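Local atomic coordinates of tRNA (cytosine(72)-C(5))-methyltransferase (Pyrococcus horikoshii, PDB entry 5ZVE), a protein that transfers a methyl group from S-adenosyl-L-methionine to the C5 position of cytosine 72 in several tRNAs. Residues E76-S81 with P161-P166; A97-Y102 with V281-W286; F84-P89 with G132-I137; P32-Y37 with K368-G373. All coordinates share one frame; numbering follows the deposited sequence.

Contacts 1, 2 and 3 each involve the PUA domain, while contact 4 joins the ferredoxin-like part to the methyltransferase domain. Contacts 2 and 3 are buried and apolar, with no direct hydrogen bond across either; contact 2 crosses a domain boundary, whereas contact 3 packs a linker onto strand 134-140. Contact 1, partly buried, is the most polar, with four well-formed hydrogen bonds between loop backbones and one amide. Contact 4 lies at the surface and relies on a CH-pi contact and a bridging water. F80 of contact 1 packs on L134 of contact 3, Y102 of contact 2 on F163 of contact 1, and R282 of contact 2 reaches E34 of contact 4.

Contact 1 of 4, residues E76-S81 with P161-P166; sequences EGPNFS and PKFKLP
The ring of F163 has the carbonyl oxygen of E76 at its edge, near the ring plane, with E76 O 3.7 Å from F163 CD1, while P78 N approaches obliquely, 3.5 Å from F163 CE1. F80 meets K162 at about a right angle: F80 CG takes the crowded position between the backbone N and the carbonyl carbon (chi1 46°), and the ring approaches K162 CD obliquely, at 3.4 Å from F80 CE1. The third flat group is the amide of N79, whose ND2 gives a hydrogen bond of 2.6 Å to P161 O, which lies close to the amide plane. An alanine here would remove that donor and would probably leave the carbonyl of P161 without this mate, although the backbone bond from N79 N to K162 O (2.9 Å) need not be lost.

The backbones meet in one antiparallel hydrogen-bonded pair, E76 with K164. E76 N reaches K164 O at 3.0 Å and K164 N reaches E76 O at 2.7 Å. G77 fits against F163 where a side chain would collide with K162 O and F163 CD1. The ammonium of K162 makes only a weak bond to F80 O; its stronger partner is D82, in a salt bridge.

In the fold, the loop following strand 70-74 of the ferredoxin-like part is thus fastened to the end of PUA strand 154-161. N79 and F80 touch L160 of that strand, and F163 meets the ring of Y102, from the segment 97-102, edge-to-face.

Contact 2 of 4, residues A97-Y102 with V281-W286; sequences AAESVY and VRPKLW
The interface between the PUA domain and the methyltransferase domain is formed here by E99 of helix 95-101 and Y102 of the same segment, and by P283 and L285 of the loop that follows strand 267-273. P283, preceded by a cis peptide bond, sets CB at the edge of the Y102 ring, near its plane, 3.8 Å from Y102 CE2. L285 CD1 approaches the same ring from 28° off its normal, an off-centre CH-pi contact with 4.3 Å to the ring centroid and 3.8 Å to Y102 CD2. The second branch, L285 CD2, turns to the helix backbone and lies 4.1 Å from E99 CA. E99 CG, anti to the backbone N (chi1 178°), packs 3.9 Å from P283 CG.

The polar link is indirect. A water accepts a bond of 2.9 Å from L285 N, and its bonds to E99 OE1 and P283 O are weak. Beyond the ring, the Y102 hydroxyl is hydrogen-bonded to R30 O, which ties the tyrosine to a third element. An alanine here would remove the ring and would probably open a gap beside P283 and L285 while leaving R30 O without this partner.

The loop packed on the PUA helix follows strand 267-273, which carries D273, an S-adenosyl-L-methionine ligand, in the class I, Rossmann-like methyltransferase fold of the RsmB/NOP family.

Contact 3 of 4, residues F84-P89 with G132-I137; sequences FEPKLP and GLLVGI
F84 CG lies anti to its backbone N (chi1 -177°), on the side of strand 134-140 where the ring meets I137, and I137 extends its chain outward to meet it, CD1 being anti to CA (chi2 171°). The methyl arrives at the ring edge, in the ring plane, at 3.4 Å from F84 CE2 to I137 CD1. That is a tight apolar approach, and the two side chains cross at about a right angle. One face of the F84 ring is taken by its own segment, with P86 N 3.9 Å above the ring centre.

L134 uses a single branch. Its CD2 lies 3.7 Å from F84 O and 3.9 Å from P86 CD, so that the leucine and the proline ring meet tip to tip. P86 also touches I137, its CB lying 4.0 Å from I137 CD1. The proline is thus shared by the two strand residues.

Strand 134-140 belongs to the mixed sheet of the PUA domain. V135 and G136 both face I127 in a classic beta bulge. The extra residue is consistent with L134 and I137, three positions apart, both pointing to the linker that runs from F84 to L88.

The last touch is L88 CD1 on I137 CG2, at 3.8 Å and again nearly at a right angle; it follows the inverse gamma turn centred on K87. L88 O is hydrogen-bonded to the side chain of Q126 on the neighbouring strand 124-128, and F80 packs against L134.

Contact 4 of 4, residues P32-Y37 with K368-G373; sequences PVEHYY and KHLTQG
The aromatic contact is between H35 and L370: L370 CD2 stands over the centre of the imidazole face, 3.8 Å from the ring centroid and 12° off the normal, a CH-pi contact. The ring also stacks with that of Y72 in the adjacent strand.

Packing contacts flank this pair. The carbons of E34 cross L370 at about a right angle, with E34 CB 3.8 Å from L370 CG. V33 CB lies 3.7 Å from L370 O, and its branch reaches the chain after the leucine: V33 CG1, beside the backbone N (chi1 -60°), lies 4.0 Å from Q372 N and 4.1 Å from Q372 CG. E34 OE1 comes close to L370 CA, at 3.4 Å.

No direct hydrogen bond joins the two segments. One water fills that role by donating to H35 O and to L370 O, each at 2.7 Å. L370 leaves the end of helix 366-369 with positive phi (69°), and its carbonyl oxygen takes the bond from that water. The glutamate charge is paired with R282, whose NH1 forms a salt bridge to E34 OE1 and also bonds T371 O, so the arginine clamps both segments. Q372 OE1 takes a further bond from R282 N.

The contact therefore joins the start of strand 35-40, an inner strand of the antiparallel sheet of the ferredoxin-like part, and the residues just before it, to the turn leading from helix 366-369 into strand 374-381 of the catalytic sheet. The side chain of Q372 is about 5 Å from that of C323, the predicted nucleophile, while T371 packs on P185 of helix 184-193.

Contact 1 of 4, residues E76-S81 with P161-P166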
# COMPACT_ATOMS: atom_id res chain seq x y z
N GLU A 76 6.16 12.01 -11.78
CA GLU A 76 6.41 13.36 -12.27
C GLU A 76 6.03 14.38 -11.20
O GLU A 76 5.01 14.25 -10.54
CB GLU A 76 5.62 13.62 -13.55
CG GLU A 76 6.03 12.72 -14.71
CD GLU A 76 5.14 12.88 -15.93
OE1 GLU A 76 4.19 13.69 -15.88
OE2 GLU A 76 5.38 12.19 -16.94
N GLY A 77 6.88 15.39 -11.02
CA GLY A 77 6.63 16.44 -10.05
C GLY A 77 7.75 16.61 -9.04
O GLY A 77 8.71 15.82 -9.03
N PRO A 78 7.64 17.62 -8.16
CA PRO A 78 6.49 18.51 -8.00
C PRO A 78 6.38 19.55 -9.11
O PRO A 78 7.38 20.15 -9.51
CB PRO A 78 6.75 19.18 -6.65
CG PRO A 78 8.23 19.17 -6.52
CD PRO A 78 8.69 17.90 -7.16
N ASN A 79 5.16 19.75 -9.60
CA ASN A 79 4.92 20.64 -10.73
C ASN A 79 4.81 22.10 -10.32
O ASN A 79 4.76 22.98 -11.17
CB ASN A 79 3.66 20.20 -11.47
CG ASN A 79 3.83 18.87 -12.16
OD1 ASN A 79 4.91 18.56 -12.65
ND2 ASN A 79 2.78 18.07 -12.18
N PHE A 80 4.77 22.35 -9.02
CA PHE A 80 4.87 23.71 -8.52
C PHE A 80 5.45 23.73 -7.11
O PHE A 80 5.49 22.70 -6.42
CB PHE A 80 3.51 24.43 -8.55
CG PHE A 80 2.37 23.61 -8.02
CD1 PHE A 80 2.11 23.57 -6.66
CD2 PHE A 80 1.53 22.92 -8.88
CE1 PHE A 80 1.06 22.83 -6.16
CE2 PHE A 80 0.47 22.18 -8.39
CZ PHE A 80 0.24 22.14 -7.03
N SER A 81 5.91 24.90 -6.68
CA SER A 81 6.57 25.05 -5.39
C SER A 81 5.59 24.87 -4.23
O SER A 81 4.38 25.03 -4.38
CB SER A 81 7.24 26.42 -5.30
OG SER A 81 7.92 26.58 -4.07
N PRO A 161 -1.44 18.86 -11.87
CA PRO A 161 -1.43 18.23 -10.55
C PRO A 161 -0.10 18.50 -9.86
O PRO A 161 0.88 18.77 -10.53
CB PRO A 161 -1.60 16.75 -10.88
CG PRO A 161 -0.98 16.60 -12.22
CD PRO A 161 -1.32 17.87 -12.96
N LYS A 162 -0.07 18.45 -8.54
CA LYS A 162 1.17 18.63 -7.81
C LYS A 162 2.17 17.53 -8.22
O LYS A 162 3.34 17.80 -8.46
CB LYS A 162 0.91 18.62 -6.31
CG LYS A 162 2.16 18.59 -5.46
CD LYS A 162 2.74 19.96 -5.25
CE LYS A 162 3.32 20.08 -3.86
NZ LYS A 162 4.34 21.17 -3.78
N PHE A 163 1.68 16.30 -8.30
CA PHE A 163 2.46 15.17 -8.79
C PHE A 163 1.65 14.39 -9.80
O PHE A 163 0.42 14.45 -9.81
CB PHE A 163 2.88 14.24 -7.65
CG PHE A 163 3.80 14.87 -6.64
CD1 PHE A 163 5.17 14.90 -6.86
CD2 PHE A 163 3.29 15.41 -5.47
CE1 PHE A 163 6.02 15.48 -5.93
CE2 PHE A 163 4.14 15.98 -4.53
CZ PHE A 163 5.50 16.02 -4.76
N LYS A 164 2.34 13.64 -10.66
CA LYS A 164 1.67 12.82 -11.65
C LYS A 164 2.16 11.37 -11.63
O LYS A 164 3.34 11.10 -11.85
CB LYS A 164 1.87 13.41 -13.04
CG LYS A 164 1.21 12.61 -14.16
CD LYS A 164 -0.25 12.36 -13.88
CE LYS A 164 -0.92 11.67 -15.06
NZ LYS A 164 -2.29 11.19 -14.70
N LEU A 165 1.23 10.46 -11.34
CA LEU A 165 1.44 9.03 -11.50
C LEU A 165 0.48 8.56 -12.57
O LEU A 165 -0.61 9.10 -12.70
CB LEU A 165 1.20 8.28 -10.19
CG LEU A 165 2.18 8.48 -9.03
CD1 LEU A 165 1.76 7.65 -7.83
CD2 LEU A 165 3.58 8.11 -9.45
N PRO A 166 0.88 7.55 -13.36
CA PRO A 166 -0.01 7.05 -14.41
C PRO A 166 -1.30 6.46 -13.84
O PRO A 166 -1.27 5.86 -12.77
CB PRO A 166 0.83 5.96 -15.09
CG PRO A 166 1.81 5.54 -14.05
CD PRO A 166 2.14 6.79 -13.29

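Contact 2 of 4, residues A97-Y102 with V281-W286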
# COMPACT_ATOMS: atom_id res chain seq x y z
N ALA A 97 -10.86 12.99 -2.56
CA ALA A 97 -10.67 13.53 -3.90
C ALA A 97 -9.33 14.25 -4.02
O ALA A 97 -8.64 14.15 -5.03
CB ALA A 97 -11.81 14.46 -4.27
N ALA A 98 -8.98 14.99 -2.97
CA ALA A 98 -7.76 15.78 -2.95
C ALA A 98 -6.50 14.93 -3.08
O ALA A 98 -5.54 15.32 -3.75
CB ALA A 98 -7.70 16.60 -1.68
N GLU A 99 -6.49 13.76 -2.44
CA GLU A 99 -5.33 12.87 -2.47
C GLU A 99 -5.11 12.28 -3.86
O GLU A 99 -3.97 12.05 -4.27
CB GLU A 99 -5.48 11.75 -1.43
CG GLU A 99 -4.32 10.76 -1.42
CD GLU A 99 -4.51 9.63 -0.41
OE1 GLU A 99 -4.98 9.90 0.71
OE2 GLU A 99 -4.17 8.47 -0.74
N SER A 100 -6.19 12.03 -4.58
CA SER A 100 -6.08 11.47 -5.93
C SER A 100 -5.66 12.55 -6.93
O SER A 100 -4.81 12.30 -7.79
CB SER A 100 -7.41 10.82 -6.34
OG SER A 100 -8.46 11.77 -6.33
N VAL A 101 -6.23 13.75 -6.81
CA VAL A 101 -5.83 14.91 -7.61
C VAL A 101 -4.34 15.23 -7.41
O VAL A 101 -3.62 15.54 -8.36
CB VAL A 101 -6.68 16.15 -7.26
CG1 VAL A 101 -6.08 17.42 -7.85
CG2 VAL A 101 -8.12 15.96 -7.72
N TYR A 102 -3.91 15.13 -6.16
CA TYR A 102 -2.52 15.28 -5.75
C TYR A 102 -1.57 14.38 -6.55
O TYR A 102 -0.38 14.65 -6.66
CB TYR A 102 -2.41 14.97 -4.25
CG TYR A 102 -1.11 15.31 -3.55
CD1 TYR A 102 -0.74 16.63 -3.34
CD2 TYR A 102 -0.31 14.31 -3.02
CE1 TYR A 102 0.43 16.95 -2.67
CE2 TYR A 102 0.86 14.62 -2.35
CZ TYR A 102 1.22 15.93 -2.18
OH TYR A 102 2.38 16.25 -1.51
N VAL A 281 2.42 4.69 4.76
CA VAL A 281 1.75 4.78 3.48
C VAL A 281 1.91 6.17 2.86
O VAL A 281 2.00 7.17 3.56
CB VAL A 281 0.24 4.43 3.58
CG1 VAL A 281 0.06 3.07 4.23
CG2 VAL A 281 -0.52 5.49 4.33
N ARG A 282 1.97 6.20 1.54
CA ARG A 282 2.18 7.43 0.80
C ARG A 282 1.10 7.58 -0.27
O ARG A 282 0.61 6.58 -0.79
CB ARG A 282 3.58 7.45 0.19
CG ARG A 282 4.69 7.32 1.22
CD ARG A 282 6.05 7.15 0.56
NE ARG A 282 6.51 8.40 -0.04
CZ ARG A 282 7.59 8.50 -0.81
NH1 ARG A 282 8.32 7.43 -1.08
NH2 ARG A 282 7.93 9.68 -1.31
N PRO A 283 0.70 8.82 -0.58
CA PRO A 283 1.16 10.05 0.07
C PRO A 283 0.45 10.28 1.40
O PRO A 283 -0.67 9.81 1.59
CB PRO A 283 0.79 11.13 -0.94
CG PRO A 283 -0.43 10.61 -1.59
CD PRO A 283 -0.30 9.11 -1.63
N LYS A 284 1.11 10.99 2.30
CA LYS A 284 0.54 11.29 3.61
C LYS A 284 0.26 12.79 3.70
O LYS A 284 1.10 13.56 4.15
CB LYS A 284 1.49 10.84 4.72
CG LYS A 284 0.90 10.92 6.11
CD LYS A 284 -0.25 9.94 6.31
CE LYS A 284 0.26 8.51 6.32
NZ LYS A 284 -0.79 7.55 6.76
N LEU A 285 -0.93 13.19 3.25
CA LEU A 285 -1.33 14.59 3.28
C LEU A 285 -1.46 15.08 4.73
O LEU A 285 -0.89 16.10 5.10
CB LEU A 285 -2.65 14.80 2.53
CG LEU A 285 -2.58 14.96 1.00
CD1 LEU A 285 -2.06 13.71 0.32
CD2 LEU A 285 -3.94 15.36 0.43
N TRP A 286 -2.21 14.34 5.54
CA TRP A 286 -2.32 14.63 6.97
C TRP A 286 -2.37 13.33 7.75
O TRP A 286 -3.26 12.51 7.54
CB TRP A 286 -3.57 15.47 7.27
CG TRP A 286 -3.66 16.72 6.46
CD1 TRP A 286 -4.40 16.90 5.33
CD2 TRP A 286 -2.98 17.96 6.70
NE1 TRP A 286 -4.23 18.18 4.86
CE2 TRP A 286 -3.36 18.85 5.68
CE3 TRP A 286 -2.10 18.40 7.69
CZ2 TRP A 286 -2.88 20.16 5.61
CZ3 TRP A 286 -1.62 19.70 7.62
CH2 TRP A 286 -2.01 20.56 6.59
O HOH W 1 -3.17 11.36 3.25

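Contact 3 of 4, residues F84-P89 with G132-I137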
# COMPACT_ATOMS: atom_id res chain seq x y z
N PHE A 84 3.77 28.11 -3.53
CA PHE A 84 3.08 28.71 -4.67
C PHE A 84 1.68 29.21 -4.32
O PHE A 84 0.86 28.46 -3.78
CB PHE A 84 3.00 27.72 -5.83
CG PHE A 84 2.38 28.29 -7.08
CD1 PHE A 84 2.80 29.52 -7.57
CD2 PHE A 84 1.39 27.61 -7.75
CE1 PHE A 84 2.23 30.05 -8.72
CE2 PHE A 84 0.82 28.13 -8.89
CZ PHE A 84 1.24 29.35 -9.38
N GLU A 85 1.42 30.48 -4.62
CA GLU A 85 0.11 31.08 -4.36
C GLU A 85 -0.53 31.54 -5.66
O GLU A 85 -0.43 32.71 -6.03
CB GLU A 85 0.22 32.26 -3.40
CG GLU A 85 0.71 31.88 -2.01
CD GLU A 85 -0.12 32.53 -0.92
OE1 GLU A 85 -0.73 33.59 -1.17
OE2 GLU A 85 -0.17 31.97 0.20
N PRO A 86 -1.20 30.61 -6.36
CA PRO A 86 -1.84 30.96 -7.63
C PRO A 86 -2.93 32.00 -7.44
O PRO A 86 -3.65 31.95 -6.45
CB PRO A 86 -2.43 29.62 -8.10
CG PRO A 86 -2.58 28.81 -6.86
CD PRO A 86 -1.45 29.21 -5.97
N LYS A 87 -3.04 32.94 -8.37
CA LYS A 87 -4.09 33.94 -8.31
C LYS A 87 -5.33 33.40 -9.01
O LYS A 87 -5.66 33.81 -10.12
CB LYS A 87 -3.63 35.24 -8.95
CG LYS A 87 -2.41 35.84 -8.28
CD LYS A 87 -2.69 36.17 -6.83
CE LYS A 87 -1.57 37.01 -6.23
NZ LYS A 87 -1.34 38.27 -7.01
N LEU A 88 -6.02 32.49 -8.34
CA LEU A 88 -7.07 31.71 -8.97
C LEU A 88 -8.21 31.48 -7.99
O LEU A 88 -7.97 31.40 -6.78
CB LEU A 88 -6.51 30.36 -9.45
CG LEU A 88 -5.43 30.36 -10.52
CD1 LEU A 88 -5.02 28.94 -10.89
CD2 LEU A 88 -5.92 31.12 -11.75
N PRO A 89 -9.44 31.37 -8.49
CA PRO A 89 -10.54 30.99 -7.61
C PRO A 89 -10.33 29.57 -7.06
O PRO A 89 -9.74 28.73 -7.74
CB PRO A 89 -11.77 31.06 -8.51
CG PRO A 89 -11.24 30.93 -9.89
CD PRO A 89 -9.89 31.58 -9.88
N GLY A 132 -6.58 23.40 3.20
CA GLY A 132 -5.84 24.42 2.49
C GLY A 132 -4.60 23.95 1.74
O GLY A 132 -3.86 24.77 1.19
N LEU A 133 -4.36 22.64 1.73
CA LEU A 133 -3.24 22.09 0.98
C LEU A 133 -3.50 22.20 -0.52
O LEU A 133 -4.50 21.68 -1.03
CB LEU A 133 -2.98 20.64 1.38
CG LEU A 133 -1.77 19.96 0.72
CD1 LEU A 133 -0.47 20.65 1.12
CD2 LEU A 133 -1.73 18.49 1.06
N LEU A 134 -2.62 22.89 -1.23
CA LEU A 134 -2.75 23.01 -2.68
C LEU A 134 -2.32 21.71 -3.34
O LEU A 134 -1.15 21.32 -3.27
CB LEU A 134 -1.92 24.18 -3.20
CG LEU A 134 -1.91 24.39 -4.72
CD1 LEU A 134 -3.30 24.73 -5.23
CD2 LEU A 134 -0.91 25.47 -5.10
N VAL A 135 -3.26 21.04 -4.00
CA VAL A 135 -2.99 19.71 -4.54
C VAL A 135 -2.99 19.69 -6.05
O VAL A 135 -2.55 18.72 -6.67
CB VAL A 135 -4.02 18.68 -4.03
CG1 VAL A 135 -3.98 18.61 -2.51
CG2 VAL A 135 -5.42 19.03 -4.52
N GLY A 136 -3.46 20.78 -6.66
CA GLY A 136 -3.52 20.82 -8.11
C GLY A 136 -4.14 22.08 -8.68
O GLY A 136 -4.83 22.83 -7.98
N ILE A 137 -3.88 22.29 -9.96
CA ILE A 137 -4.42 23.40 -10.73
C ILE A 137 -4.99 22.85 -12.03
O ILE A 137 -4.45 21.90 -12.59
CB ILE A 137 -3.34 24.46 -11.01
CG1 ILE A 137 -2.97 25.18 -9.72
CG2 ILE A 137 -3.83 25.49 -12.02
CD1 ILE A 137 -1.77 26.07 -9.85

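Contact 4 of 4, residues P32-Y37 with K368-G373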
# COMPACT_ATOMS: atom_id res chain seq x y z
N PRO A 32 3.91 11.33 -3.06
CA PRO A 32 3.68 9.99 -3.63
C PRO A 32 5.00 9.27 -3.86
O PRO A 32 6.04 9.93 -3.93
CB PRO A 32 2.97 10.29 -4.95
CG PRO A 32 2.49 11.71 -4.84
CD PRO A 32 3.47 12.40 -3.96
N VAL A 33 4.96 7.95 -3.98
CA VAL A 33 6.18 7.20 -4.21
C VAL A 33 6.82 7.67 -5.51
O VAL A 33 6.11 8.03 -6.46
CB VAL A 33 5.93 5.67 -4.25
CG1 VAL A 33 5.35 5.20 -2.92
CG2 VAL A 33 5.02 5.29 -5.41
N GLU A 34 8.15 7.72 -5.53
CA GLU A 34 8.88 8.17 -6.70
C GLU A 34 8.83 7.12 -7.80
O GLU A 34 8.79 7.44 -8.99
CB GLU A 34 10.33 8.49 -6.34
CG GLU A 34 10.51 9.68 -5.39
CD GLU A 34 10.21 9.35 -3.93
OE1 GLU A 34 9.84 8.20 -3.62
OE2 GLU A 34 10.36 10.25 -3.08
N HIS A 35 8.83 5.85 -7.39
CA HIS A 35 8.72 4.73 -8.32
C HIS A 35 7.41 3.99 -8.07
O HIS A 35 7.23 3.34 -7.03
CB HIS A 35 9.91 3.77 -8.18
CG HIS A 35 11.19 4.31 -8.73
ND1 HIS A 35 12.36 3.58 -8.76
CD2 HIS A 35 11.49 5.52 -9.27
CE1 HIS A 35 13.32 4.31 -9.30
NE2 HIS A 35 12.82 5.49 -9.61
N TYR A 36 6.51 4.07 -9.04
CA TYR A 36 5.18 3.48 -8.89
C TYR A 36 5.16 2.09 -9.50
O TYR A 36 5.21 1.93 -10.73
CB TYR A 36 4.13 4.37 -9.54
CG TYR A 36 2.71 3.92 -9.31
CD1 TYR A 36 2.17 3.88 -8.03
CD2 TYR A 36 1.90 3.53 -10.37
CE1 TYR A 36 0.87 3.47 -7.81
CE2 TYR A 36 0.60 3.11 -10.16
CZ TYR A 36 0.09 3.09 -8.89
OH TYR A 36 -1.21 2.67 -8.68
N TYR A 37 5.09 1.08 -8.64
CA TYR A 37 5.27 -0.32 -9.05
C TYR A 37 3.95 -1.02 -9.36
O TYR A 37 2.90 -0.71 -8.78
CB TYR A 37 6.02 -1.10 -7.98
CG TYR A 37 7.53 -1.06 -8.10
CD1 TYR A 37 8.26 -0.04 -7.51
CD2 TYR A 37 8.22 -2.04 -8.79
CE1 TYR A 37 9.65 0.01 -7.61
CE2 TYR A 37 9.60 -2.01 -8.91
CZ TYR A 37 10.31 -0.98 -8.31
OH TYR A 37 11.68 -0.95 -8.42
N LYS A 368 15.08 6.48 1.54
CA LYS A 368 16.16 5.60 1.12
C LYS A 368 15.80 4.72 -0.08
O LYS A 368 16.64 4.49 -0.95
CB LYS A 368 16.62 4.71 2.28
CG LYS A 368 17.25 5.47 3.44
CD LYS A 368 17.76 4.51 4.51
CE LYS A 368 18.55 5.24 5.59
NZ LYS A 368 18.94 4.33 6.70
N HIS A 369 14.57 4.22 -0.13
CA HIS A 369 14.23 3.21 -1.13
C HIS A 369 13.13 3.63 -2.09
O HIS A 369 12.75 2.85 -2.98
CB HIS A 369 13.83 1.91 -0.44
CG HIS A 369 14.76 1.51 0.67
ND1 HIS A 369 14.37 1.47 1.99
CD2 HIS A 369 16.06 1.15 0.65
CE1 HIS A 369 15.39 1.09 2.74
NE2 HIS A 369 16.43 0.90 1.95
N LEU A 370 12.61 4.84 -1.91
CA LEU A 370 11.65 5.42 -2.85
C LEU A 370 10.31 4.68 -2.78
O LEU A 370 9.51 4.71 -3.73
CB LEU A 370 12.22 5.40 -4.28
CG LEU A 370 13.15 6.53 -4.73
CD1 LEU A 370 14.14 6.94 -3.65
CD2 LEU A 370 13.88 6.10 -6.00
N THR A 371 10.07 4.03 -1.65
CA THR A 371 8.88 3.21 -1.44
C THR A 371 8.07 3.75 -0.27
O THR A 371 8.45 4.73 0.36
CB THR A 371 9.23 1.75 -1.13
OG1 THR A 371 9.89 1.68 0.14
CG2 THR A 371 10.14 1.16 -2.20
N GLN A 372 6.95 3.09 0.02
CA GLN A 372 6.26 3.31 1.28
C GLN A 372 7.12 2.81 2.43
O GLN A 372 7.98 1.95 2.23
CB GLN A 372 4.89 2.62 1.27
CG GLN A 372 3.89 3.34 0.37
CD GLN A 372 2.52 2.70 0.37
OE1 GLN A 372 1.51 3.40 0.25
NE2 GLN A 372 2.47 1.38 0.49
N GLY A 373 6.89 3.36 3.62
CA GLY A 373 7.51 2.82 4.82
C GLY A 373 6.96 1.43 5.03
O GLY A 373 5.76 1.21 4.88
O HOH W 2 8.73 2.47 -4.96